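Local coordinates for KaiC domain-containing protein (Pyrococcus horikoshii, PDB 2ZTS) that binds ADP and magnesium as a hexameric KaiC-like P-loop protein, and probably binds ATP, at residues C[63-68]-C[137-142]; C[50-55]-C[81-86]. All blocks are in the same frame, centred on the assembly; numbering follows the deposited sequence.

Contact 1 (C[63-68]-C[137-142]); sequences VFVTLE and KRLVID
Phe64 and Val140 pair in register on two parallel strands, 63-66 and 138-142, their side chains crossing at a slant; the strand axes approach to 4.7 Å. With CG anti to the backbone N (chi1 -166°), the Phe64 ring leans toward the partner strand, and Val140 CG1 sits over one face, 3.9 Å from the ring centroid in a CH-pi contact offset toward the rim. On the same side of the sheet Asp142 lies side by side with Phe64, its OD1 at the ring edge, 4.0 Å from CZ, and its carboxylate nearly perpendicular to the ring. One water accepts from Thr66 OG1 and donates to Asp142 OD1, 2.8 Å from the latter; OD1 also bonds Thr44 of the P-loop and OD2 bonds Thr178. Asp142, a magnesium-site residue of this protein, ends its strand with its side chain about 4 Å (nearest atoms) from a magnesium ion, consistent with a Walker B aspartate acting from the second shell. On the opposite side of the sheet, with Val63, Val65 and Ile141, Leu139 CD1 packs 3.7 Å from Val65 CG2. Five backbone bonds join the segments, from Val63 N to Arg138 O through to Leu67 N on Asp142 O. The pair lies inside the mixed sheet: strand 94-97 bonds Phe64 and Thr66, helix 43-58 covers the Phe64-Val140 face, and helix 120-134 packs on Val63 and Val65.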
loop_
_atom_site.group_PDB
_atom_site.type_symbol
_atom_site.label_atom_id
_atom_site.label_comp_id
_atom_site.label_asym_id
_atom_site.label_seq_id
_atom_site.Cartn_x
_atom_site.Cartn_y
_atom_site.Cartn_z
ATOM N N VAL C 63 19.210 5.838 34.251
ATOM C CA VAL C 63 17.962 5.138 34.385
ATOM C C VAL C 63 17.626 4.377 33.076
ATOM O O VAL C 63 17.468 4.976 32.043
ATOM C CB VAL C 63 16.830 6.082 34.758
ATOM C CG1 VAL C 63 15.543 5.331 34.859
ATOM C CG2 VAL C 63 17.134 6.819 36.078
ATOM N N PHE C 64 17.476 3.072 33.159
ATOM C CA PHE C 64 17.040 2.286 32.048
ATOM C C PHE C 64 15.608 1.914 32.283
ATOM O O PHE C 64 15.293 1.135 33.196
ATOM C CB PHE C 64 17.948 1.084 31.918
ATOM C CG PHE C 64 17.816 0.340 30.612
ATOM C CD1 PHE C 64 18.850 0.344 29.718
ATOM C CD2 PHE C 64 16.670 -0.425 30.326
ATOM C CE1 PHE C 64 18.743 -0.320 28.499
ATOM C CE2 PHE C 64 16.552 -1.112 29.116
ATOM C CZ PHE C 64 17.619 -1.068 28.199
ATOM N N VAL C 65 14.711 2.478 31.471
ATOM C CA VAL C 65 13.292 2.162 31.579
ATOM C C VAL C 65 13.035 1.096 30.533
ATOM O O VAL C 65 13.400 1.304 29.384
ATOM C CB VAL C 65 12.448 3.351 31.252
ATOM C CG1 VAL C 65 10.989 3.029 31.288
ATOM C CG2 VAL C 65 12.824 4.572 32.136
ATOM N N THR C 66 12.413 -0.029 30.911
ATOM C CA THR C 66 12.015 -1.032 29.970
ATOM C C THR C 66 10.599 -1.572 30.130
ATOM O O THR C 66 10.170 -1.906 31.209
ATOM C CB THR C 66 13.074 -2.181 29.952
ATOM O OG1 THR C 66 12.598 -3.283 29.167
ATOM C CG2 THR C 66 13.406 -2.716 31.317
ATOM N N LEU C 67 9.861 -1.619 29.025
ATOM C CA LEU C 67 8.563 -2.298 28.974
ATOM C C LEU C 67 8.626 -3.469 27.985
ATOM O O LEU C 67 7.629 -4.114 27.678
ATOM C CB LEU C 67 7.487 -1.237 28.590
ATOM C CG LEU C 67 6.550 -0.577 29.625
ATOM C CD1 LEU C 67 6.690 -1.011 31.083
ATOM C CD2 LEU C 67 6.578 0.910 29.511
ATOM N N GLU C 68 9.812 -3.741 27.451
ATOM C CA GLU C 68 10.058 -4.912 26.602
ATOM C C GLU C 68 10.360 -6.175 27.426
ATOM O O GLU C 68 10.128 -7.315 27.024
ATOM C CB GLU C 68 11.282 -4.635 25.729
ATOM C CG GLU C 68 11.137 -3.489 24.725
ATOM C CD GLU C 68 10.854 -3.931 23.263
ATOM O OE1 GLU C 68 11.162 -5.110 22.912
ATOM O OE2 GLU C 68 10.365 -3.076 22.456
ATOM N N LYS C 137 22.093 11.442 34.878
ATOM C CA LYS C 137 22.415 12.234 33.724
ATOM C C LYS C 137 22.033 11.477 32.405
ATOM O O LYS C 137 22.087 12.075 31.343
ATOM C CB LYS C 137 23.892 12.664 33.758
ATOM C CG LYS C 137 24.234 13.746 34.812
ATOM C CD LYS C 137 25.677 13.632 35.246
ATOM C CE LYS C 137 26.301 14.942 35.815
ATOM N NZ LYS C 137 27.767 15.029 35.402
ATOM N N ARG C 138 21.658 10.198 32.490
ATOM C CA ARG C 138 21.409 9.364 31.321
ATOM C C ARG C 138 20.074 8.649 31.482
ATOM O O ARG C 138 19.701 8.260 32.587
ATOM C CB ARG C 138 22.529 8.367 31.175
ATOM C CG ARG C 138 23.803 8.925 30.611
ATOM C CD ARG C 138 24.875 7.888 30.356
ATOM N NE ARG C 138 26.163 8.572 30.294
ATOM C CZ ARG C 138 27.143 8.315 29.449
ATOM N NH1 ARG C 138 27.070 7.339 28.576
ATOM N NH2 ARG C 138 28.257 9.048 29.489
ATOM N N LEU C 139 19.337 8.492 30.398
ATOM C CA LEU C 139 18.001 7.879 30.441
ATOM C C LEU C 139 17.770 7.040 29.173
ATOM O O LEU C 139 18.152 7.459 28.103
ATOM C CB LEU C 139 16.924 8.964 30.578
ATOM C CG LEU C 139 15.460 8.481 30.498
ATOM C CD1 LEU C 139 15.092 7.474 31.577
ATOM C CD2 LEU C 139 14.518 9.711 30.540
ATOM N N VAL C 140 17.157 5.886 29.303
ATOM C CA VAL C 140 16.772 5.042 28.156
ATOM C C VAL C 140 15.312 4.657 28.342
ATOM O O VAL C 140 14.917 4.337 29.449
ATOM C CB VAL C 140 17.620 3.762 28.101
ATOM C CG1 VAL C 140 16.990 2.707 27.215
ATOM C CG2 VAL C 140 19.016 4.077 27.615
ATOM N N ILE C 141 14.523 4.732 27.276
ATOM C CA ILE C 141 13.195 4.159 27.229
ATOM C C ILE C 141 13.218 3.175 26.081
ATOM O O ILE C 141 13.266 3.542 24.911
ATOM C CB ILE C 141 12.108 5.246 27.059
ATOM C CG1 ILE C 141 12.246 6.301 28.217
ATOM C CG2 ILE C 141 10.712 4.605 26.978
ATOM C CD1 ILE C 141 11.131 7.326 28.307
ATOM N N ASP C 142 13.270 1.913 26.458
ATOM C CA ASP C 142 13.211 0.792 25.554
ATOM C C ASP C 142 11.870 0.141 25.803
ATOM O O ASP C 142 11.759 -0.590 26.721
ATOM C CB ASP C 142 14.347 -0.157 25.902
ATOM C CG ASP C 142 14.600 -1.184 24.839
ATOM O OD1 ASP C 142 15.253 -2.211 25.189
ATOM O OD2 ASP C 142 14.247 -1.008 23.628
HETATM O O HOH W 1 14.747 -3.856 27.414
#

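Contact 2 (C[50-55]-C[81-86]). With ADP (adenosine-5'-diphosphate), chain H.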
loop_
_atom_site.group_PDB
_atom_site.type_symbol
_atom_site.label_atom_id
_atom_site.label_comp_id
_atom_site.label_asym_id
_atom_site.label_seq_id
_atom_site.Cartn_x
_atom_site.Cartn_y
_atom_site.Cartn_z
ATOM N N PHE C 50 25.121 2.210 26.845
ATOM C CA PHE C 50 25.120 3.635 27.135
ATOM C C PHE C 50 24.914 3.855 28.626
ATOM O O PHE C 50 25.601 4.687 29.204
ATOM C CB PHE C 50 24.025 4.334 26.302
ATOM C CG PHE C 50 23.710 5.786 26.676
ATOM C CD1 PHE C 50 24.585 6.822 26.366
ATOM C CD2 PHE C 50 22.479 6.132 27.142
ATOM C CE1 PHE C 50 24.260 8.135 26.612
ATOM C CE2 PHE C 50 22.139 7.487 27.384
ATOM C CZ PHE C 50 23.028 8.465 27.107
ATOM N N ILE C 51 23.927 3.196 29.229
ATOM C CA ILE C 51 23.636 3.398 30.644
ATOM C C ILE C 51 24.723 2.760 31.502
ATOM O O ILE C 51 25.253 3.388 32.419
ATOM C CB ILE C 51 22.288 2.796 31.057
ATOM C CG1 ILE C 51 21.122 3.495 30.364
ATOM C CG2 ILE C 51 22.063 2.913 32.578
ATOM C CD1 ILE C 51 21.000 4.956 30.647
ATOM N N TYR C 52 25.069 1.521 31.167
ATOM C CA TYR C 52 26.024 0.769 31.951
ATOM C C TYR C 52 27.419 1.376 31.915
ATOM O O TYR C 52 28.060 1.488 32.958
ATOM C CB TYR C 52 26.138 -0.649 31.489
ATOM C CG TYR C 52 27.036 -1.461 32.384
ATOM C CD1 TYR C 52 26.596 -1.861 33.620
ATOM C CD2 TYR C 52 28.326 -1.813 31.997
ATOM C CE1 TYR C 52 27.439 -2.598 34.498
ATOM C CE2 TYR C 52 29.181 -2.570 32.870
ATOM C CZ TYR C 52 28.721 -2.953 34.110
ATOM O OH TYR C 52 29.498 -3.697 35.013
ATOM N N LYS C 53 27.888 1.716 30.722
ATOM C CA LYS C 53 29.171 2.373 30.581
ATOM C C LYS C 53 29.127 3.808 31.126
ATOM O O LYS C 53 30.101 4.304 31.674
ATOM C CB LYS C 53 29.660 2.393 29.137
ATOM C CG LYS C 53 30.059 1.049 28.606
ATOM C CD LYS C 53 31.137 0.401 29.481
ATOM C CE LYS C 53 31.918 -0.688 28.785
ATOM N NZ LYS C 53 32.727 -1.444 29.775
ATOM N N GLY C 54 28.012 4.482 30.943
ATOM C CA GLY C 54 27.855 5.749 31.594
ATOM C C GLY C 54 28.229 5.636 33.079
ATOM O O GLY C 54 29.045 6.399 33.555
ATOM N N ALA C 55 27.641 4.675 33.779
ATOM C CA ALA C 55 27.859 4.483 35.201
ATOM C C ALA C 55 29.261 3.955 35.571
ATOM O O ALA C 55 29.886 4.461 36.517
ATOM C CB ALA C 55 26.783 3.547 35.775
ATOM N N PHE C 81 27.521 -10.011 28.488
ATOM C CA PHE C 81 28.597 -9.091 28.098
ATOM C C PHE C 81 29.594 -8.755 29.243
ATOM O O PHE C 81 30.483 -7.913 29.103
ATOM C CB PHE C 81 28.013 -7.779 27.519
ATOM C CG PHE C 81 27.155 -7.987 26.301
ATOM C CD1 PHE C 81 27.659 -8.657 25.201
ATOM C CD2 PHE C 81 25.856 -7.563 26.280
ATOM C CE1 PHE C 81 26.900 -8.886 24.124
ATOM C CE2 PHE C 81 25.062 -7.774 25.195
ATOM C CZ PHE C 81 25.598 -8.424 24.081
ATOM N N GLY C 82 29.450 -9.382 30.385
ATOM C CA GLY C 82 30.275 -8.992 31.514
ATOM C C GLY C 82 29.767 -7.787 32.275
ATOM O O GLY C 82 30.518 -7.236 33.070
ATOM N N TRP C 83 28.518 -7.364 32.049
ATOM C CA TRP C 83 28.029 -6.141 32.697
ATOM C C TRP C 83 27.196 -6.541 33.877
ATOM O O TRP C 83 26.169 -7.262 33.742
ATOM C CB TRP C 83 27.240 -5.198 31.756
ATOM C CG TRP C 83 27.969 -4.798 30.454
ATOM C CD1 TRP C 83 29.313 -4.637 30.269
ATOM C CD2 TRP C 83 27.362 -4.461 29.192
ATOM N NE1 TRP C 83 29.579 -4.208 28.988
ATOM C CE2 TRP C 83 28.398 -4.098 28.310
ATOM C CE3 TRP C 83 26.042 -4.407 28.728
ATOM C CZ2 TRP C 83 28.157 -3.774 26.991
ATOM C CZ3 TRP C 83 25.809 -4.060 27.447
ATOM C CH2 TRP C 83 26.853 -3.755 26.577
ATOM N N ASP C 84 27.651 -6.059 35.036
ATOM C CA ASP C 84 27.040 -6.305 36.333
ATOM C C ASP C 84 26.106 -5.131 36.725
ATOM O O ASP C 84 26.474 -4.186 37.457
ATOM C CB ASP C 84 28.173 -6.519 37.363
ATOM C CG ASP C 84 27.683 -7.115 38.688
ATOM O OD1 ASP C 84 26.486 -7.061 39.000
ATOM O OD2 ASP C 84 28.443 -7.660 39.494
ATOM N N PHE C 85 24.876 -5.186 36.220
ATOM C CA PHE C 85 23.928 -4.107 36.463
ATOM C C PHE C 85 23.641 -4.014 37.969
ATOM O O PHE C 85 23.605 -2.901 38.550
ATOM C CB PHE C 85 22.629 -4.266 35.641
ATOM C CG PHE C 85 22.675 -3.596 34.307
ATOM C CD1 PHE C 85 23.378 -4.159 33.254
ATOM C CD2 PHE C 85 22.073 -2.375 34.120
ATOM C CE1 PHE C 85 23.447 -3.502 32.009
ATOM C CE2 PHE C 85 22.139 -1.717 32.875
ATOM C CZ PHE C 85 22.844 -2.286 31.835
ATOM N N GLU C 86 23.431 -5.150 38.611
ATOM C CA GLU C 86 23.010 -5.069 39.998
ATOM C C GLU C 86 24.058 -4.380 40.910
ATOM O O GLU C 86 23.684 -3.616 41.820
ATOM C CB GLU C 86 22.492 -6.389 40.522
ATOM C CG GLU C 86 23.504 -7.499 40.782
ATOM C CD GLU C 86 22.873 -8.670 41.554
ATOM O OE1 GLU C 86 23.622 -9.596 41.980
ATOM O OE2 GLU C 86 21.623 -8.656 41.737
HETATM P PB ADP H . 16.980 -5.415 19.339
HETATM O O1B ADP H . 17.318 -4.478 18.260
HETATM O O2B ADP H . 15.859 -6.386 18.950
HETATM O O3B ADP H . 16.631 -4.697 20.692
HETATM P PA ADP H . 19.194 -6.698 20.763
HETATM O O1A ADP H . 20.003 -5.542 21.393
HETATM O O2A ADP H . 18.296 -7.407 21.750
HETATM O O3A ADP H . 18.378 -6.243 19.433
HETATM O "O5'" ADP H . 20.290 -7.633 20.093
HETATM C "C5'" ADP H . 20.471 -8.962 20.460
HETATM C "C4'" ADP H . 21.524 -9.623 19.603
HETATM O "O4'" ADP H . 22.852 -9.455 20.043
HETATM C "C3'" ADP H . 21.257 -11.113 19.526
HETATM O "O3'" ADP H . 20.190 -11.307 18.596
HETATM C "C2'" ADP H . 22.627 -11.655 19.168
HETATM O "O2'" ADP H . 22.863 -11.621 17.804
HETATM C "C1'" ADP H . 23.594 -10.660 19.821
HETATM N N9 ADP H . 24.065 -11.090 21.147
HETATM C C8 ADP H . 23.306 -11.199 22.306
HETATM N N7 ADP H . 24.110 -11.585 23.320
HETATM C C5 ADP H . 25.358 -11.775 22.808
HETATM C C6 ADP H . 26.566 -12.165 23.379
HETATM N N6 ADP H . 26.723 -12.187 24.711
HETATM N N1 ADP H . 27.703 -12.223 22.570
HETATM C C2 ADP H . 27.635 -11.899 21.224
HETATM N N3 ADP H . 26.423 -11.496 20.655
HETATM C C4 ADP H . 25.330 -11.445 21.442
#
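Tyr52 OH accepts a hydrogen bond from the backbone N of Asp84, at 3.0 Å and with an N-H...O angle of 155°, tying the tip of a helix side chain to the turn that precedes helix 85-90. The tyrosine reaches there because its CG is anti to the backbone N (chi1 -175°), which extends the ring from helix 43-58 across the 81-86 segment. Trp83 covers one ring face: its CB stands 3.4 Å from the Tyr52 ring centroid in a CH-pi contact, nearly over the centre, while CD1 comes to 3.3 Å from Tyr52 CE2. The indole's five-membered ring is inclined at 26° to the phenol and slid aside, a displaced pair with little overlap. Phe85 meets the same tyrosine obliquely, its CZ 3.7 Å from Tyr52 CB, with Tyr52 CD1 above the phenylalanine face toward its rim. Tyr88 adds a further ring, roughly perpendicular to that of Tyr52. The turn itself is shaped by Gly82, whose positive phi ends the preceding helix in a Schellman motif, and by Asp84, the N-cap of the next helix, with OD1 bonded to Lys87 N. Phe81 belongs to the ADP pocket, its CE1 3.4 Å from N6 of the adenine; its CB lies over the face of the Trp83 ring, so the cluster continues to the residue that touches the base. The ring contacts and the one Asp84 N bond hold the turn on helix 43-58, consistent with mainly apolar packing given a single directional bond.

Contact 1 is core and contact 2 only partly buried, with exposed Gly82 and Asp84 at its margin; their centres lie about 13 Å apart. Helix 43-58, which begins within the P-loop, connects them: its residues 50-55 supply one side of contact 2 and pack on strand 138-142 of contact 1, with Ile51 CG1 3.5 Å from Val140 CG2 and a probable hydrogen bond from Arg138 NH1 to Phe50 O. Contact 1 relies on repeated backbone bonds between strands, with mostly aliphatic packing, one phenylalanine ring and a carboxylate at the magnesium end of the nucleotide site. Contact 2 has a single hydrogen bond across its segments and relies on rings, near the adenine end.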